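Local coordinates for histidinol-phosphatase (Listeria monocytogenes serotype 4b str. H7858, PDB 6NLR), which probably hydrolyses histidinol phosphate to histidinol and phosphate in histidine biosynthesis, using a trinuclear metal centre, at residues A[257-260]-A[264-267]. Numbering follows the deposited sequence.
With CO (cobalt (II) ion), chain F; MN (manganese (II) ion), chain D.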
loop_
_atom_site.group_PDB
_atom_site.type_symbol
_atom_site.label_atom_id
_atom_site.label_comp_id
_atom_site.label_asym_id
_atom_site.label_seq_id
_atom_site.Cartn_x
_atom_site.Cartn_y
_atom_site.Cartn_z
ATOM N N SER A 257 5.436 -7.879 1.642
ATOM C CA SER A 257 5.256 -8.230 3.076
ATOM C C SER A 257 4.586 -7.071 3.821
ATOM O O SER A 257 3.986 -7.307 4.869
ATOM C CB SER A 257 6.592 -8.552 3.716
ATOM O OG SER A 257 7.463 -7.409 3.711
ATOM N N ASP A 258 4.725 -5.850 3.318
ATOM C CA ASP A 258 4.355 -4.619 4.062
ATOM C C ASP A 258 5.039 -4.623 5.442
ATOM O O ASP A 258 4.392 -4.234 6.429
ATOM C CB ASP A 258 2.840 -4.484 4.162
ATOM C CG ASP A 258 2.369 -3.063 3.940
ATOM O OD1 ASP A 258 3.157 -2.145 4.206
ATOM O OD2 ASP A 258 1.241 -2.895 3.456
ATOM N N SER A 259 6.291 -5.066 5.518
ATOM C CA SER A 259 7.024 -5.265 6.798
ATOM C C SER A 259 7.231 -3.916 7.501
ATOM O O SER A 259 7.712 -2.969 6.836
ATOM C CB SER A 259 8.322 -5.985 6.556
ATOM O OG SER A 259 8.082 -7.356 6.249
ATOM N N HIS A 260 6.869 -3.827 8.781
ATOM C CA HIS A 260 7.110 -2.651 9.651
ATOM C C HIS A 260 8.134 -3.006 10.739
ATOM O O HIS A 260 8.403 -2.143 11.630
ATOM C CB HIS A 260 5.773 -2.151 10.188
ATOM C CG HIS A 260 5.021 -1.390 9.154
ATOM N ND1 HIS A 260 4.433 -1.990 8.067
ATOM C CD2 HIS A 260 4.775 -0.070 9.025
ATOM C CE1 HIS A 260 3.838 -1.083 7.325
ATOM N NE2 HIS A 260 4.037 0.100 7.872
ATOM N N ASP A 264 8.084 -9.282 10.674
ATOM C CA ASP A 264 7.186 -9.290 9.493
ATOM C C ASP A 264 7.905 -9.848 8.259
ATOM O O ASP A 264 7.226 -10.218 7.294
ATOM C CB ASP A 264 6.720 -7.874 9.167
ATOM C CG ASP A 264 5.824 -7.241 10.209
ATOM O OD1 ASP A 264 5.279 -7.980 11.065
ATOM O OD2 ASP A 264 5.641 -6.004 10.134
ATOM N N ILE A 265 9.235 -9.812 8.223
ATOM C CA ILE A 265 9.997 -10.123 6.978
ATOM C C ILE A 265 9.658 -11.554 6.539
ATOM O O ILE A 265 9.710 -12.445 7.377
ATOM C CB ILE A 265 11.512 -9.909 7.177
ATOM C CG1 ILE A 265 11.841 -8.422 7.406
ATOM C CG2 ILE A 265 12.299 -10.486 6.014
ATOM C CD1 ILE A 265 11.748 -7.586 6.185
ATOM N N GLY A 266 9.318 -11.738 5.257
ATOM C CA GLY A 266 9.041 -13.051 4.645
ATOM C C GLY A 266 7.621 -13.535 4.913
ATOM O O GLY A 266 7.272 -14.582 4.398
ATOM N N ARG A 267 6.792 -12.799 5.662
ATOM C CA ARG A 267 5.497 -13.357 6.134
ATOM C C ARG A 267 4.597 -13.649 4.917
ATOM O O ARG A 267 4.550 -12.831 3.973
ATOM C CB ARG A 267 4.831 -12.417 7.148
ATOM C CG ARG A 267 4.322 -11.112 6.548
ATOM C CD ARG A 267 3.783 -10.214 7.643
ATOM N NE ARG A 267 3.515 -8.856 7.177
ATOM C CZ ARG A 267 2.973 -7.905 7.930
ATOM N NH1 ARG A 267 2.588 -8.172 9.170
ATOM N NH2 ARG A 267 2.804 -6.685 7.442
HETATM CO CO CO F . 2.915 -0.142 3.282
HETATM MN MN MN D . 2.827 1.812 7.319
HETATM O O HOH W 1 0.753 -0.360 2.903
#
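Ser259 and Asp264 come together with their CA atoms 4.8 Å apart, and Asp264 opens a type II beta turn that ends at Arg267, closed by the backbone hydrogen bond from Arg267 N to Asp264 O. Gly266 takes the positive phi of this turn. The CB of Asp264 is directed toward 257-260. Its OD2 accepts from His260 N at 2.8 Å, almost straight at 173°, on the lone pair directed away from OD1. Arg267 reaches back over the turn with an extended chain from CG to NE and grips one backbone oxygen side-on. Arg267 NE donates to Ser257 O at 2.8 Å and Arg267 NH2 to the same oxygen at 2.9 Å; both bonds are bent. Ser257 O sits in the guanidinium plane, and both donors lie in its carbonyl plane. Asp264 CG lies over one guanidinium face, offset toward the rim. Asp264 OD1 forms a salt bridge with Arg267 NH1, but stands well out of the guanidinium plane, so charge alone joins them. Both segments belong to the loop after strand 253-256, in a protein of the PHP family, whose fold is related to the TIM barrel. This loop carries two metal ligands. Asp258 OD1 binds cobalt at 2.2 Å, together with His6, His8 and Glu93. Asp258 OD2 is held by Asn224 and by a water that also binds the cobalt. His260 NE2 binds manganese at 2.2 Å, alongside His14 and His40. His260 ND1 donates to Asp258 O, near the ring plane but from above the carbonyl plane; this bond helps fix the ring's rotation. Next to the turn, Ser259 CB packs on Asp264 CB and Ile265 CD1. Ser259 OG donates to Ser257 OG at 2.6 Å, and Ser257 OG is also hydrogen-bonded to Asp4. Ile265 continues this packing onto helix 20-29, touching Met23, Lys26 and Ala27.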